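Local coordinates for putative platelet activating factor (Streptococcus pneumoniae, PDB 2HSJ), which probably hydrolyses ester bonds as a GDSL-like lipase or acylhydrolase, at the interface of chains A and B and the interface of chains C and B. Numbering follows the deposited sequence. Chains: chain A/B/C, Putative platelet activating factor.

Contact 1: the interface of chains A and B. Residues chain A 47, 49, 52-53, 199; chain B 23, 26-27.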
ATOM      1  N   TYR A  47      -0.659  -4.118  21.932  1.00  9.91           N
ATOM      2  CA  TYR A  47      -1.998  -3.849  21.419  1.00 10.15           C
ATOM      3  C   TYR A  47      -2.026  -2.777  20.322  1.00 10.06           C
ATOM      4  O   TYR A  47      -3.114  -2.392  19.829  1.00 11.42           O
ATOM      5  CB  TYR A  47      -2.918  -3.380  22.554  1.00 11.68           C
ATOM      6  CG  TYR A  47      -2.970  -4.234  23.790  1.00 13.61           C
ATOM      7  CD1 TYR A  47      -2.817  -5.604  23.732  1.00 13.93           C
ATOM      8  CD2 TYR A  47      -3.267  -3.647  25.016  1.00 14.54           C
ATOM      9  CE1 TYR A  47      -2.897  -6.391  24.933  1.00 12.98           C
ATOM     10  CE2 TYR A  47      -3.362  -4.402  26.178  1.00 15.73           C
ATOM     11  CZ  TYR A  47      -3.154  -5.760  26.117  1.00 13.98           C
ATOM     12  OH  TYR A  47      -3.253  -6.512  27.287  1.00 20.32           O
ATOM     13  N   PRO A  49      -2.121  -1.101  16.910  1.00  9.39           N
ATOM     14  CA  PRO A  49      -2.481  -1.477  15.534  1.00  8.80           C
ATOM     15  C   PRO A  49      -1.509  -0.879  14.522  1.00  9.38           C
ATOM     16  O   PRO A  49      -1.814   0.068  13.775  1.00  9.84           O
ATOM     17  CB  PRO A  49      -3.906  -0.917  15.343  1.00  9.89           C
ATOM     18  CG  PRO A  49      -4.076   0.136  16.378  1.00 11.36           C
ATOM     19  CD  PRO A  49      -3.031  -0.092  17.480  1.00 10.15           C
ATOM     20  N   GLU A  52      -2.450  -1.003  10.565  1.00  8.66           N
ATOM     21  CA  GLU A  52      -3.553  -0.150  10.105  1.00  8.22           C
ATOM     22  C   GLU A  52      -3.313   1.337  10.372  1.00  8.36           C
ATOM     23  O   GLU A  52      -3.932   2.176   9.723  1.00  9.27           O
ATOM     24  CB  GLU A  52      -4.904  -0.638  10.690  1.00  8.38           C
ATOM     25  CG  GLU A  52      -5.280  -2.028  10.200  1.00 10.37           C
ATOM     26  CD  GLU A  52      -6.665  -2.451  10.676  1.00  9.82           C
ATOM     27  OE1 GLU A  52      -7.670  -2.053  10.025  1.00  9.42           O
ATOM     28  OE2 GLU A  52      -6.723  -3.112  11.748  1.00 12.15           O
ATOM     29  N   LEU A  53      -2.392   1.653  11.286  1.00  8.61           N
ATOM     30  CA  LEU A  53      -2.113   3.081  11.530  1.00  8.39           C
ATOM     31  C   LEU A  53      -0.875   3.655  10.859  1.00  8.85           C
ATOM     32  O   LEU A  53      -0.864   4.885  10.583  1.00  9.65           O
ATOM     33  CB  LEU A  53      -2.112   3.417  13.024  1.00  9.79           C
ATOM     34  CG  LEU A  53      -3.469   3.171  13.685  1.00  9.74           C
ATOM     35  CD1 LEU A  53      -3.363   3.453  15.180  1.00 12.59           C
ATOM     36  CD2 LEU A  53      -4.594   4.035  13.094  1.00 11.64           C
ATOM     37  N   ILE A 199      -8.309   3.976  20.185  1.00  8.59           N
ATOM     38  CA  ILE A 199      -7.798   4.150  18.825  1.00  8.81           C
ATOM     39  C   ILE A 199      -7.483   5.645  18.548  1.00  8.46           C
ATOM     40  O   ILE A 199      -6.500   5.931  17.865  1.00  9.78           O
ATOM     41  CB  ILE A 199      -8.768   3.525  17.771  1.00  8.93           C
ATOM     42  CG1 ILE A 199      -8.725   1.996  17.895  1.00  9.76           C
ATOM     43  CG2 ILE A 199      -8.447   3.977  16.374  1.00  9.68           C
ATOM     44  CD1 ILE A 199      -7.327   1.403  17.714  1.00 11.33           C
TER
ATOM     45  N   LYS B  23     -12.724  -1.262  19.096  1.00  9.95           N
ATOM     46  CA  LYS B  23     -11.434  -1.005  18.457  1.00 10.93           C
ATOM     47  C   LYS B  23     -11.569  -1.179  16.942  1.00  9.59           C
ATOM     48  O   LYS B  23     -11.182  -0.293  16.162  1.00 10.88           O
ATOM     49  CB  LYS B  23     -10.409  -1.988  19.015  1.00 11.14           C
ATOM     50  CG  LYS B  23      -8.968  -1.772  18.513  1.00 13.00           C
ATOM     51  CD  LYS B  23      -8.016  -2.854  18.943  1.00 13.20           C
ATOM     52  CE  LYS B  23      -6.555  -2.445  18.702  1.00 15.55           C
ATOM     53  NZ  LYS B  23      -5.599  -3.591  18.999  1.00 14.58           N
ATOM     54  N   HIS B  26     -13.645   1.543  15.069  1.00 10.64           N
ATOM     55  CA  HIS B  26     -12.943   2.797  14.839  1.00 11.32           C
ATOM     56  C   HIS B  26     -11.830   2.620  13.792  1.00 11.36           C
ATOM     57  O   HIS B  26     -11.661   3.459  12.907  1.00 11.54           O
ATOM     58  CB  HIS B  26     -12.362   3.346  16.138  1.00 12.23           C
ATOM     59  CG  HIS B  26     -11.940   4.789  16.054  1.00 14.00           C
ATOM     60  ND1 HIS B  26     -11.766   5.555  17.184  1.00 12.90           N
ATOM     61  CD2 HIS B  26     -11.712   5.626  15.003  1.00 14.19           C
ATOM     62  CE1 HIS B  26     -11.373   6.775  16.849  1.00 14.69           C
ATOM     63  NE2 HIS B  26     -11.335   6.848  15.529  1.00 17.72           N
ATOM     64  N   LEU B  27     -11.088   1.502  13.857  1.00 10.04           N
ATOM     65  CA  LEU B  27     -10.071   1.284  12.840  1.00 10.51           C
ATOM     66  C   LEU B  27     -10.656   1.179  11.446  1.00  9.97           C
ATOM     67  O   LEU B  27     -10.014   1.580  10.450  1.00 10.70           O
ATOM     68  CB  LEU B  27      -9.280   0.008  13.134  1.00 11.15           C
ATOM     69  CG  LEU B  27      -8.218   0.125  14.204  1.00 10.53           C
ATOM     70  CD1 LEU B  27      -7.655  -1.297  14.440  1.00 10.47           C
ATOM     71  CD2 LEU B  27      -7.113   1.098  13.806  1.00 12.40           C
TER
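A:Ile199 lies against B:Lys23, B:His26 and B:Leu27, which in the deposited assembly form one stripe along the long N-terminal helix 3-30 of a GDSL-like hydrolase, and so illustrates how a branched side chain can share its branches among neighbouring residues of a partner helix. The packing is tight here: A:Ile199 and B:Leu27 each bury about 65 Å² of surface. The isoleucine divides its branches. CG2 sits over one face of the B:His26 imidazole, displaced toward the rim and 3.6 Å from CG, a CH-pi contact. The other branch runs to CD1, which touches B:Lys23 CG at 3.7 Å and B:Leu27 CG at 3.8 Å. Placing CG1 beside the backbone N (chi1 -70°) and CG2 anti to it sends the two branches to different residues of the helix. Around B:Leu27 the methyls also part: CD2 meets A:Leu53 CD2 at 3.9 Å, while CD1 lies 3.4 Å from A:Glu52 OE2, a carboxylate oxygen, and also touches the pyrrolidine of A:Pro49.

Toward A:Tyr47 the contact becomes sparse. B:Lys23 reaches there fully extended, its CG anti to the backbone N (chi1 -176°), and its side-chain amine NZ donates to the backbone carbonyl O of A:Tyr47 at 2.9 Å. The donor arrives tilted 26° from the carbonyl plane. The aliphatic stem of the lysine passes A:Ile199 on its way.

Contact 2: the interface of chains C and B. Residues chain C 84, 124; chain B 210-211, 214.
OD1 of B:Asp211, a carboxylate oxygen, faces both methyls of C:Leu124, with CD2 at 3.7 Å and CD1 at 3.8 Å; these are van der Waals contacts. The example shows how one leucine can serve as an apolar knob in this patch of the interface between two copies of a GDSL-like hydrolase. C:Leu124, in the loop ahead of strand 126-130, hides 112 Å² against the C-terminal end of chain B. Its side chain crosses that of B:Tyr214, the last residue, at about a right angle. The methylene CB stands over one face of the phenol ring, 3.6 Å from CG and shifted toward the rim, in a CH-pi contact, while CD1 reaches farther along the same ring to CD2. CG lies beside the backbone N of the leucine (chi1 -60°), which carries the forked end past the ring toward the short 3-10 turn 210-213. There the side chain of B:Lys210 bends at its end (chi4 -32°), bringing NZ near the CD1 methyl. Within chain B, the backbone O of B:Lys210 meets the tyrosine ring at its edge, in plane. This pairing belongs to the deposited assembly and may not be the biological one. At the base of the leucine, its carbonyl O rests 3.5 Å from B:Tyr214 CB.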
ATOM      1  N   GLY C  84       5.716  -8.539  -4.993  1.00  9.52           N
ATOM      2  CA  GLY C  84       5.670  -9.789  -4.259  1.00  9.22           C
ATOM      3  C   GLY C  84       4.311 -10.465  -4.218  1.00  9.79           C
ATOM      4  O   GLY C  84       4.221 -11.603  -3.730  1.00  9.62           O
ATOM      5  N   LEU C 124       0.762 -17.901  -9.309  1.00 11.14           N
ATOM      6  CA  LEU C 124      -0.592 -17.698  -8.777  1.00 11.30           C
ATOM      7  C   LEU C 124      -1.233 -16.450  -9.346  1.00 10.96           C
ATOM      8  O   LEU C 124      -2.371 -16.132  -9.017  1.00 11.35           O
ATOM      9  CB  LEU C 124      -0.578 -17.635  -7.242  1.00 12.11           C
ATOM     10  CG  LEU C 124      -0.040 -18.905  -6.563  1.00 12.79           C
ATOM     11  CD1 LEU C 124       0.219 -18.691  -5.060  1.00 15.80           C
ATOM     12  CD2 LEU C 124      -1.003 -20.039  -6.782  1.00 17.21           C
TER
ATOM     13  N   LYS B 210      -2.067 -20.862   1.390  1.00 15.19           N
ATOM     14  CA  LYS B 210      -1.432 -19.887   0.507  1.00 17.07           C
ATOM     15  C   LYS B 210      -2.079 -19.753  -0.877  1.00 16.73           C
ATOM     16  O   LYS B 210      -2.344 -18.645  -1.340  1.00 16.85           O
ATOM     17  CB  LYS B 210       0.064 -20.192   0.370  1.00 17.99           C
ATOM     18  CG  LYS B 210       0.761 -19.228  -0.596  1.00 21.43           C
ATOM     19  CD  LYS B 210       2.232 -19.541  -0.740  1.00 27.82           C
ATOM     20  CE  LYS B 210       3.031 -18.306  -1.195  1.00 31.97           C
ATOM     21  NZ  LYS B 210       2.233 -17.418  -2.075  1.00 34.15           N
ATOM     22  N   ASP B 211      -2.345 -20.880  -1.531  1.00 16.20           N
ATOM     23  CA  ASP B 211      -2.910 -20.851  -2.877  1.00 17.08           C
ATOM     24  C   ASP B 211      -4.274 -20.208  -2.910  1.00 16.83           C
ATOM     25  O   ASP B 211      -4.678 -19.640  -3.942  1.00 17.34           O
ATOM     26  CB  ASP B 211      -3.010 -22.252  -3.474  1.00 18.11           C
ATOM     27  CG  ASP B 211      -1.673 -22.772  -3.992  1.00 20.61           C
ATOM     28  OD1 ASP B 211      -0.604 -22.159  -3.743  1.00 23.90           O
ATOM     29  OD2 ASP B 211      -1.688 -23.832  -4.651  1.00 27.34           O
ATOM     30  N   TYR B 214      -5.059 -16.318  -3.679  1.00 16.51           N
ATOM     31  CA  TYR B 214      -5.060 -15.795  -5.034  1.00 18.32           C
ATOM     32  C   TYR B 214      -6.302 -16.235  -5.809  1.00 19.89           C
ATOM     33  O   TYR B 214      -6.617 -17.404  -5.856  1.00 22.14           O
ATOM     34  CB  TYR B 214      -3.762 -16.203  -5.758  1.00 17.43           C
ATOM     35  CG  TYR B 214      -2.579 -15.440  -5.219  1.00 17.58           C
ATOM     36  CD1 TYR B 214      -2.167 -14.250  -5.822  1.00 17.04           C
ATOM     37  CD2 TYR B 214      -1.877 -15.898  -4.105  1.00 15.69           C
ATOM     38  CE1 TYR B 214      -1.110 -13.539  -5.331  1.00 17.86           C
ATOM     39  CE2 TYR B 214      -0.810 -15.174  -3.595  1.00 17.85           C
ATOM     40  CZ  TYR B 214      -0.446 -13.999  -4.209  1.00 16.73           C
ATOM     41  OH  TYR B 214       0.625 -13.276  -3.749  1.00 19.52           O
ATOM     42  OXT TYR B 214      -7.012 -15.421  -6.415  1.00 23.49           O
TER

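Contact 3: the interface of chains A and B. Residues chain A 27, 31-33, 61, 63, 82; chain B 51-52.
A:Arg63 grips the carboxylate of B:Glu52 end-on, a worked example of an acidic side chain taken into a partner subunit and held from several sides. NH1 donates to OE2 at 2.9 Å, nearly straight and in the guanidinium plane, and NH2 forms the salt bridge to OE1 at 2.8 Å through the syn lone pair of that oxygen. The two flat groups are turned 42° apart, and the NH2 bond is the more bent, with OE1 tilted from the guanidinium plane. OE1 also accepts, on its anti side and somewhat out of the carboxylate plane, from the phenol OH of A:Tyr82 at 2.7 Å. This double grip would probably favour the ionised acid. Along the glutamate, A:Val61 CG1 packs against CD at 3.7 Å, and the backbone O is capped by A:Val32 N at 2.8 Å.

Farther out, A:Ser31 OG pairs with the A:Tyr82 hydroxyl at 2.7 Å and accepts from A:Val33 N, tying the phenol to the loop that follows helix 5-30. The arginine bends at chi2 (-72°) to bring its guanidinium to the acid. B:Glu52 hides 99 Å²; its carboxylate and its backbone O are both bonded to chain A, pinning helix 50-54 to the neighbouring subunit in the deposited assembly.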
ATOM      1  N   LEU A  27       8.663 -17.585  16.150  1.00  8.70           N
ATOM      2  CA  LEU A  27       8.524 -16.689  14.982  1.00  9.31           C
ATOM      3  C   LEU A  27       9.842 -16.104  14.499  1.00  9.95           C
ATOM      4  O   LEU A  27      10.066 -15.952  13.293  1.00 10.12           O
ATOM      5  CB  LEU A  27       7.580 -15.526  15.262  1.00 10.67           C
ATOM      6  CG  LEU A  27       6.131 -15.918  15.086  1.00 11.49           C
ATOM      7  CD1 LEU A  27       5.237 -14.777  15.620  1.00 11.99           C
ATOM      8  CD2 LEU A  27       5.776 -16.286  13.612  1.00 11.37           C
ATOM      9  N   SER A  31       9.956 -16.662  10.580  1.00  9.70           N
ATOM     10  CA  SER A  31       9.296 -15.516   9.937  1.00  9.72           C
ATOM     11  C   SER A  31       9.731 -15.423   8.470  1.00  9.03           C
ATOM     12  O   SER A  31      10.902 -15.683   8.117  1.00 10.49           O
ATOM     13  CB  SER A  31       9.684 -14.222  10.627  1.00 10.00           C
ATOM     14  OG  SER A  31       9.165 -13.120   9.881  1.00 10.60           O
ATOM     15  N   VAL A  32       8.777 -15.053   7.616  1.00  8.79           N
ATOM     16  CA  VAL A  32       9.078 -14.910   6.192  1.00  9.10           C
ATOM     17  C   VAL A  32       9.411 -13.466   5.824  1.00  9.68           C
ATOM     18  O   VAL A  32       9.660 -13.175   4.646  1.00 10.88           O
ATOM     19  CB  VAL A  32       7.927 -15.452   5.300  1.00  9.35           C
ATOM     20  CG1 VAL A  32       7.593 -16.897   5.656  1.00 10.66           C
ATOM     21  CG2 VAL A  32       6.691 -14.562   5.372  1.00  9.95           C
ATOM     22  N   VAL A  33       9.422 -12.578   6.816  1.00  9.61           N
ATOM     23  CA  VAL A  33       9.768 -11.156   6.562  1.00 10.23           C
ATOM     24  C   VAL A  33      11.085 -10.735   7.173  1.00 11.02           C
ATOM     25  O   VAL A  33      11.556 -11.329   8.157  1.00 11.45           O
ATOM     26  CB  VAL A  33       8.654 -10.170   7.010  1.00 11.07           C
ATOM     27  CG1 VAL A  33       7.312 -10.551   6.357  1.00 11.95           C
ATOM     28  CG2 VAL A  33       8.478 -10.147   8.526  1.00 11.03           C
ATOM     29  N   VAL A  61       7.410  -4.765  12.781  1.00  9.75           N
ATOM     30  CA  VAL A  61       7.032  -6.003  13.461  1.00  9.58           C
ATOM     31  C   VAL A  61       6.825  -5.744  14.949  1.00  9.71           C
ATOM     32  O   VAL A  61       7.646  -5.078  15.601  1.00  9.97           O
ATOM     33  CB  VAL A  61       8.082  -7.115  13.221  1.00  9.05           C
ATOM     34  CG1 VAL A  61       7.775  -8.356  14.048  1.00 11.83           C
ATOM     35  CG2 VAL A  61       8.128  -7.467  11.712  1.00 10.18           C
ATOM     36  N   ARG A  63       6.791  -6.746  18.737  1.00  9.25           N
ATOM     37  CA  ARG A  63       7.385  -7.613  19.760  1.00  9.44           C
ATOM     38  C   ARG A  63       7.043  -7.030  21.153  1.00  9.43           C
ATOM     39  O   ARG A  63       7.881  -7.002  22.037  1.00 10.26           O
ATOM     40  CB  ARG A  63       8.909  -7.793  19.560  1.00 10.26           C
ATOM     41  CG  ARG A  63       9.235  -8.725  18.357  1.00  9.23           C
ATOM     42  CD  ARG A  63       8.883 -10.173  18.747  1.00 10.00           C
ATOM     43  NE  ARG A  63       9.208 -11.183  17.734  1.00 10.36           N
ATOM     44  CZ  ARG A  63       8.434 -11.469  16.691  1.00  9.12           C
ATOM     45  NH1 ARG A  63       7.290 -10.797  16.473  1.00  8.95           N
ATOM     46  NH2 ARG A  63       8.829 -12.422  15.832  1.00 10.26           N
ATOM     47  N   TYR A  82      15.049  -9.848  15.930  1.00 11.39           N
ATOM     48  CA  TYR A  82      15.537 -10.699  14.829  1.00 10.35           C
ATOM     49  C   TYR A  82      15.654  -9.892  13.547  1.00 10.51           C
ATOM     50  O   TYR A  82      15.146  -8.781  13.487  1.00  9.93           O
ATOM     51  CB  TYR A  82      14.630 -11.922  14.628  1.00  9.87           C
ATOM     52  CG  TYR A  82      13.345 -11.678  13.832  1.00 10.50           C
ATOM     53  CD1 TYR A  82      13.292 -11.968  12.465  1.00  9.56           C
ATOM     54  CD2 TYR A  82      12.196 -11.177  14.455  1.00 10.17           C
ATOM     55  CE1 TYR A  82      12.093 -11.785  11.737  1.00 10.78           C
ATOM     56  CE2 TYR A  82      10.998 -10.967  13.729  1.00 10.14           C
ATOM     57  CZ  TYR A  82      10.956 -11.281  12.372  1.00 10.34           C
ATOM     58  OH  TYR A  82       9.795 -11.124  11.622  1.00 11.22           O
TER
ATOM     59  N   GLN B  51       1.199 -11.403   9.354  1.00  9.82           N
ATOM     60  CA  GLN B  51       2.304 -10.697   8.695  1.00 10.81           C
ATOM     61  C   GLN B  51       3.528 -11.581   8.596  1.00 10.11           C
ATOM     62  O   GLN B  51       4.158 -11.669   7.548  1.00 10.93           O
ATOM     63  CB  GLN B  51       2.669  -9.453   9.498  1.00 11.43           C
ATOM     64  CG  GLN B  51       3.852  -8.705   8.966  1.00 13.75           C
ATOM     65  CD  GLN B  51       4.419  -7.774  10.005  1.00 13.81           C
ATOM     66  OE1 GLN B  51       4.630  -8.155  11.156  1.00 13.65           O
ATOM     67  NE2 GLN B  51       4.705  -6.543   9.593  1.00 14.50           N
ATOM     68  N   GLU B  52       3.905 -12.185   9.732  1.00  9.33           N
ATOM     69  CA  GLU B  52       5.179 -12.893   9.767  1.00  8.73           C
ATOM     70  C   GLU B  52       5.143 -14.249   9.069  1.00  9.63           C
ATOM     71  O   GLU B  52       6.214 -14.797   8.762  1.00  9.99           O
ATOM     72  CB  GLU B  52       5.694 -12.981  11.203  1.00  9.45           C
ATOM     73  CG  GLU B  52       5.977 -11.622  11.771  1.00 10.59           C
ATOM     74  CD  GLU B  52       6.595 -11.732  13.145  1.00 12.35           C
ATOM     75  OE1 GLU B  52       7.813 -11.960  13.254  1.00 11.36           O
ATOM     76  OE2 GLU B  52       5.840 -11.632  14.139  1.00 14.50           O
TER

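Contacts 1 and 3 belong to one two-fold symmetric interface, and the centres of their C-alpha atoms lie about 20 Å apart. They share the 52 and 27 positions with the chains exchanged: the leucine of one N-terminal helix borders the glutamate of the other subunit in both. Each helix 50-54 is therefore held by salt bridge and packing together, and each N-terminal helix lies against the partner subunit. The C-alpha centre of contact 2 is about 27 Å from that of contact 1 and 19 Å from that of contact 3. Chain B thus links two different interfaces, which could build the deposited tetramer, though the structure alone does not show whether this assembly forms in solution.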